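Beta-glucanase (Bacteroides thetaiotaomicron, PDB 6EUG) probably hydrolyses O-glycosidic bonds of glycans, the chain here being its family 43 glycoside hydrolase part, with glucoimidazole bound in its pocket. Local coordinates at residues P112-N117 with F123-H128; L129-K132 with G137-R140. One frame throughout, in Å; residues are numbered along the deposited sequence.

Interaction 1 (P112-N117 with F123-H128); sequences PKVIYN and FVMWLH
The ring of Phe123 carries Tyr116 on one face: Tyr116 CD1 sits above it, offset toward the rim, 3.6 Å from Phe123 CE2. At the edge of the same ring, near its plane, lies Val114 CG1. The two rings meet obliquely, their planes at 49° and their centroids 5.0 Å apart, and the rings of His53 and Phe123 meet edge-to-face. Tyr116 reaches this position because its CG is anti to the backbone N (chi1 178°), while Phe123 turns the other way, with CG beside its own N. Next along this side, Val114 CG2 packs against the methyl CE of Met125 at 3.9 Å; Phe60 of strand 56-62 touches both residues. The backbones beneath form an antiparallel hairpin, the first two strands of one four-stranded blade of the five-bladed beta-propeller known from family 43. Two hydrogen-bonded pairs join these segments. Ile115 and Val124 exchange nearly straight bonds, with Val124 N to Ile115 O at 2.9 Å and 173° at the hydrogen. Lys113 N likewise gives its hydrogen to Trp126 O at 2.9 Å, and Trp126 N returns one to Lys113 O. On the side shared by Ile115 and Val124, Ile115 CG1 lies 4.3 Å from Val124 CB. Farther along that side, the Trp126 indole gives its NE1 hydrogen to Tyr246 O and packs on Leu217 of strand 215-219.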
loop_
_atom_site.group_PDB
_atom_site.type_symbol
_atom_site.label_atom_id
_atom_site.label_comp_id
_atom_site.label_asym_id
_atom_site.label_seq_id
_atom_site.Cartn_x
_atom_site.Cartn_y
_atom_site.Cartn_z
ATOM N N PRO A 112 0.215 1.721 6.516
ATOM C CA PRO A 112 0.040 3.166 6.505
ATOM C C PRO A 112 0.886 3.894 5.466
ATOM O O PRO A 112 2.018 3.464 5.169
ATOM C CB PRO A 112 0.524 3.575 7.904
ATOM C CG PRO A 112 1.615 2.563 8.193
ATOM C CD PRO A 112 1.052 1.273 7.643
ATOM N N LYS A 113 0.376 5.009 4.977
ATOM C CA LYS A 113 1.108 5.916 4.083
ATOM C C LYS A 113 0.762 7.352 4.445
ATOM O O LYS A 113 -0.368 7.646 4.799
ATOM C CB LYS A 113 0.783 5.666 2.600
ATOM C CG LYS A 113 0.929 4.192 2.150
ATOM C CD LYS A 113 2.399 3.787 2.067
ATOM C CE LYS A 113 2.557 2.307 1.775
ATOM N NZ LYS A 113 2.107 1.439 2.941
ATOM N N VAL A 114 1.749 8.232 4.327
ATOM C CA VAL A 114 1.577 9.672 4.589
ATOM C C VAL A 114 2.012 10.491 3.381
ATOM O O VAL A 114 3.112 10.248 2.830
ATOM C CB VAL A 114 2.370 10.130 5.865
ATOM C CG1 VAL A 114 2.153 11.589 6.170
ATOM C CG2 VAL A 114 1.953 9.305 7.082
ATOM N N ILE A 115 1.176 11.482 3.045
ATOM C CA ILE A 115 1.444 12.476 2.002
ATOM C C ILE A 115 1.236 13.910 2.519
ATOM O O ILE A 115 0.404 14.162 3.393
ATOM C CB ILE A 115 0.597 12.224 0.740
ATOM C CG1 ILE A 115 -0.912 12.251 1.039
ATOM C CG2 ILE A 115 1.027 10.934 0.053
ATOM C CD1 ILE A 115 -1.827 11.907 -0.114
ATOM N N TYR A 116 2.005 14.853 1.969
ATOM C CA TYR A 116 1.903 16.257 2.368
ATOM C C TYR A 116 1.046 16.975 1.373
ATOM O O TYR A 116 1.282 16.844 0.156
ATOM C CB TYR A 116 3.295 16.913 2.396
ATOM C CG TYR A 116 3.284 18.401 2.769
ATOM C CD1 TYR A 116 2.943 18.818 4.049
ATOM C CD2 TYR A 116 3.626 19.385 1.829
ATOM C CE1 TYR A 116 2.918 20.173 4.388
ATOM C CE2 TYR A 116 3.616 20.740 2.156
ATOM C CZ TYR A 116 3.261 21.129 3.438
ATOM O OH TYR A 116 3.237 22.452 3.773
ATOM N N ASN A 117 0.062 17.733 1.859
ATOM C CA ASN A 117 -0.813 18.490 0.973
ATOM C C ASN A 117 -0.304 19.904 0.935
ATOM O O ASN A 117 -0.418 20.639 1.945
ATOM C CB ASN A 117 -2.263 18.452 1.449
ATOM C CG ASN A 117 -3.183 19.199 0.515
ATOM O OD1 ASN A 117 -3.010 20.415 0.248
ATOM N ND2 ASN A 117 -4.120 18.496 -0.031
ATOM N N PHE A 123 -0.375 17.239 6.897
ATOM C CA PHE A 123 0.044 15.857 6.621
ATOM C C PHE A 123 -1.146 14.906 6.745
ATOM O O PHE A 123 -1.846 14.911 7.750
ATOM C CB PHE A 123 1.151 15.435 7.574
ATOM C CG PHE A 123 2.397 16.263 7.419
ATOM C CD1 PHE A 123 2.515 17.486 8.087
ATOM C CD2 PHE A 123 3.428 15.848 6.584
ATOM C CE1 PHE A 123 3.660 18.271 7.927
ATOM C CE2 PHE A 123 4.572 16.634 6.422
ATOM C CZ PHE A 123 4.686 17.828 7.104
ATOM N N VAL A 124 -1.359 14.091 5.699
ATOM C CA VAL A 124 -2.526 13.234 5.619
ATOM C C VAL A 124 -2.066 11.763 5.565
ATOM O O VAL A 124 -1.323 11.371 4.643
ATOM C CB VAL A 124 -3.363 13.578 4.372
ATOM C CG1 VAL A 124 -4.613 12.702 4.320
ATOM C CG2 VAL A 124 -3.706 15.082 4.358
ATOM N N MET A 125 -2.517 10.979 6.548
ATOM C CA MET A 125 -2.275 9.514 6.646
ATOM C C MET A 125 -3.504 8.714 6.206
ATOM O O MET A 125 -4.623 8.969 6.676
ATOM C CB MET A 125 -1.924 9.120 8.084
ATOM C CG MET A 125 -1.428 7.688 8.253
ATOM S SD MET A 125 -1.185 7.216 9.986
ATOM C CE MET A 125 0.369 8.044 10.370
ATOM N N TRP A 126 -3.290 7.756 5.293
ATOM C CA TRP A 126 -4.303 6.761 4.965
ATOM C C TRP A 126 -3.755 5.401 5.380
ATOM O O TRP A 126 -2.532 5.173 5.349
ATOM C CB TRP A 126 -4.644 6.759 3.453
ATOM C CG TRP A 126 -5.530 7.941 3.010
ATOM C CD1 TRP A 126 -5.115 9.185 2.674
ATOM C CD2 TRP A 126 -6.958 7.936 2.828
ATOM N NE1 TRP A 126 -6.178 9.962 2.308
ATOM C CE2 TRP A 126 -7.321 9.217 2.351
ATOM C CE3 TRP A 126 -7.957 6.974 2.994
ATOM C CZ2 TRP A 126 -8.650 9.580 2.098
ATOM C CZ3 TRP A 126 -9.276 7.324 2.728
ATOM C CH2 TRP A 126 -9.607 8.627 2.276
ATOM N N LEU A 127 -4.654 4.505 5.780
ATOM C CA LEU A 127 -4.257 3.150 6.183
ATOM C C LEU A 127 -5.401 2.155 5.962
ATOM O O LEU A 127 -6.554 2.564 5.840
ATOM C CB LEU A 127 -3.768 3.164 7.634
ATOM C CG LEU A 127 -4.829 3.602 8.646
ATOM C CD1 LEU A 127 -4.750 2.732 9.881
ATOM C CD2 LEU A 127 -4.728 5.072 9.034
ATOM N N HIS A 128 -5.067 0.857 5.946
ATOM C CA HIS A 128 -6.034 -0.250 5.930
ATOM C C HIS A 128 -6.509 -0.504 7.349
ATOM O O HIS A 128 -5.705 -0.741 8.213
ATOM C CB HIS A 128 -5.319 -1.484 5.341
ATOM C CG HIS A 128 -6.103 -2.773 5.372
ATOM N ND1 HIS A 128 -5.491 -3.997 5.174
ATOM C CD2 HIS A 128 -7.423 -3.037 5.567
ATOM C CE1 HIS A 128 -6.396 -4.956 5.283
ATOM N NE2 HIS A 128 -7.576 -4.402 5.511
#

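Interaction 2 (L129-K132 with G137-R140); sequences LELK and GPAR
Leu129 and Arg140 make an antiparallel hydrogen-bonded pair where strand 122-130 gives way to the loop leading into strand 140-146, and a carboxylate bond ties the loop down beyond it. Leu129 N donates to Arg140 O at 3.0 Å, and Arg140 N answers to Leu129 O over a longer 3.2 Å. Glu130 folds back at chi2 (-73°), which carries its carboxylate under the loop. There OE1 accepts the Ala139 amide hydrogen on its syn side, Glu130 OE1 to Ala139 N being 2.8 Å, with the donor 31° out of the carboxylate plane. The other oxygen, OE2, is hydrogen-bonded to His128 NE2, so both oxygens help fix the turn of the group. Leu131 reaches the loop from another direction: its CD1 stands over the centre of one face of the Arg140 guanidinium, 3.8 Å from CZ, while its CB rests 4.1 Å from Pro138 CG. Arg140 extends from CG to NE and binds Ser158 OG through NH1. The Leu131 amide N, by contrast, is buried here without a partner. Pro138 follows Tyr136, a ligand-pocket residue, by two positions; this is the closing end of a propeller-blade beta hairpin, strands 122-130 and 140-146, its connecting loop bordering the glucoimidazole pocket.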
loop_
_atom_site.group_PDB
_atom_site.type_symbol
_atom_site.label_atom_id
_atom_site.label_comp_id
_atom_site.label_asym_id
_atom_site.label_seq_id
_atom_site.Cartn_x
_atom_site.Cartn_y
_atom_site.Cartn_z
ATOM N N LEU A 129 -7.831 -0.397 7.567
ATOM C CA LEU A 129 -8.469 -0.650 8.853
ATOM C C LEU A 129 -9.429 -1.843 8.779
ATOM O O LEU A 129 -10.225 -1.935 7.850
ATOM C CB LEU A 129 -9.270 0.587 9.308
ATOM C CG LEU A 129 -10.030 0.476 10.652
ATOM C CD1 LEU A 129 -9.074 0.346 11.835
ATOM C CD2 LEU A 129 -10.921 1.692 10.845
ATOM N N GLU A 130 -9.367 -2.738 9.783
ATOM C CA GLU A 130 -10.409 -3.709 10.045
ATOM C C GLU A 130 -10.888 -3.500 11.498
ATOM O O GLU A 130 -10.081 -3.403 12.445
ATOM C CB GLU A 130 -9.921 -5.151 9.846
ATOM C CG GLU A 130 -9.319 -5.471 8.470
ATOM C CD GLU A 130 -10.300 -5.570 7.315
ATOM O OE1 GLU A 130 -11.528 -5.648 7.561
ATOM O OE2 GLU A 130 -9.836 -5.632 6.135
ATOM N N LEU A 131 -12.210 -3.394 11.645
ATOM C CA LEU A 131 -12.837 -3.116 12.926
ATOM C C LEU A 131 -12.616 -4.263 13.923
ATOM O O LEU A 131 -12.552 -5.435 13.537
ATOM C CB LEU A 131 -14.334 -2.839 12.747
ATOM C CG LEU A 131 -14.765 -1.688 11.827
ATOM C CD1 LEU A 131 -16.284 -1.650 11.646
ATOM C CD2 LEU A 131 -14.267 -0.357 12.359
ATOM N N LYS A 132 -12.436 -3.892 15.187
ATOM C CA LYS A 132 -12.247 -4.843 16.286
ATOM C C LYS A 132 -13.277 -5.939 16.242
ATOM O O LYS A 132 -14.477 -5.676 16.117
ATOM C CB LYS A 132 -12.343 -4.097 17.643
ATOM C CG LYS A 132 -12.294 -4.998 18.882
ATOM C CD LYS A 132 -12.424 -4.248 20.204
ATOM C CE LYS A 132 -12.312 -5.221 21.393
ATOM N NZ LYS A 132 -12.657 -4.567 22.682
ATOM N N GLY A 137 -13.231 -8.901 7.511
ATOM C CA GLY A 137 -14.508 -8.609 6.866
ATOM C C GLY A 137 -14.749 -7.176 6.396
ATOM O O GLY A 137 -15.088 -6.973 5.244
ATOM N N PRO A 138 -14.609 -6.176 7.293
ATOM C CA PRO A 138 -14.983 -4.807 6.907
ATOM C C PRO A 138 -14.281 -4.184 5.682
ATOM O O PRO A 138 -14.894 -3.386 4.980
ATOM C CB PRO A 138 -14.735 -3.997 8.197
ATOM C CG PRO A 138 -14.933 -5.006 9.288
ATOM C CD PRO A 138 -14.387 -6.300 8.743
ATOM N N ALA A 139 -12.988 -4.487 5.478
ATOM C CA ALA A 139 -12.219 -4.050 4.322
ATOM C C ALA A 139 -12.314 -2.553 4.085
ATOM O O ALA A 139 -12.770 -2.113 3.016
ATOM C CB ALA A 139 -12.627 -4.852 3.071
ATOM N N ARG A 140 -11.888 -1.776 5.095
ATOM C CA ARG A 140 -11.971 -0.316 5.046
ATOM C C ARG A 140 -10.615 0.402 4.841
ATOM O O ARG A 140 -9.519 -0.149 5.134
ATOM C CB ARG A 140 -12.578 0.219 6.340
ATOM C CG ARG A 140 -14.029 -0.184 6.628
ATOM C CD ARG A 140 -14.570 0.538 7.861
ATOM N NE ARG A 140 -15.996 0.267 8.058
ATOM C CZ ARG A 140 -16.797 0.943 8.869
ATOM N NH1 ARG A 140 -16.362 1.991 9.555
ATOM N NH2 ARG A 140 -18.064 0.571 8.993
#

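Overall arrangement
Strand 122-130 runs through both contacts, flanked by strand 108-117 along one edge and strand 140-146 along the other: interaction 1 belongs to the first pairing, interaction 2 to the end of the second. Their centres are 18 Å apart, yet they touch where His128 CD2 packs 3.6 Å from Arg140 O. The backbone of His128 is hydrogen-bonded to that of Glu110, a pocket residue two positions before Pro112. Both contacts thus approach the glucoimidazole: the side chain of Pro112 is about 9 Å from it and that of Glu130 about 7 Å. Glu110 and Arg111, which precede interaction 1, and Tyr136, which precedes Gly137 of interaction 2, all line its pocket.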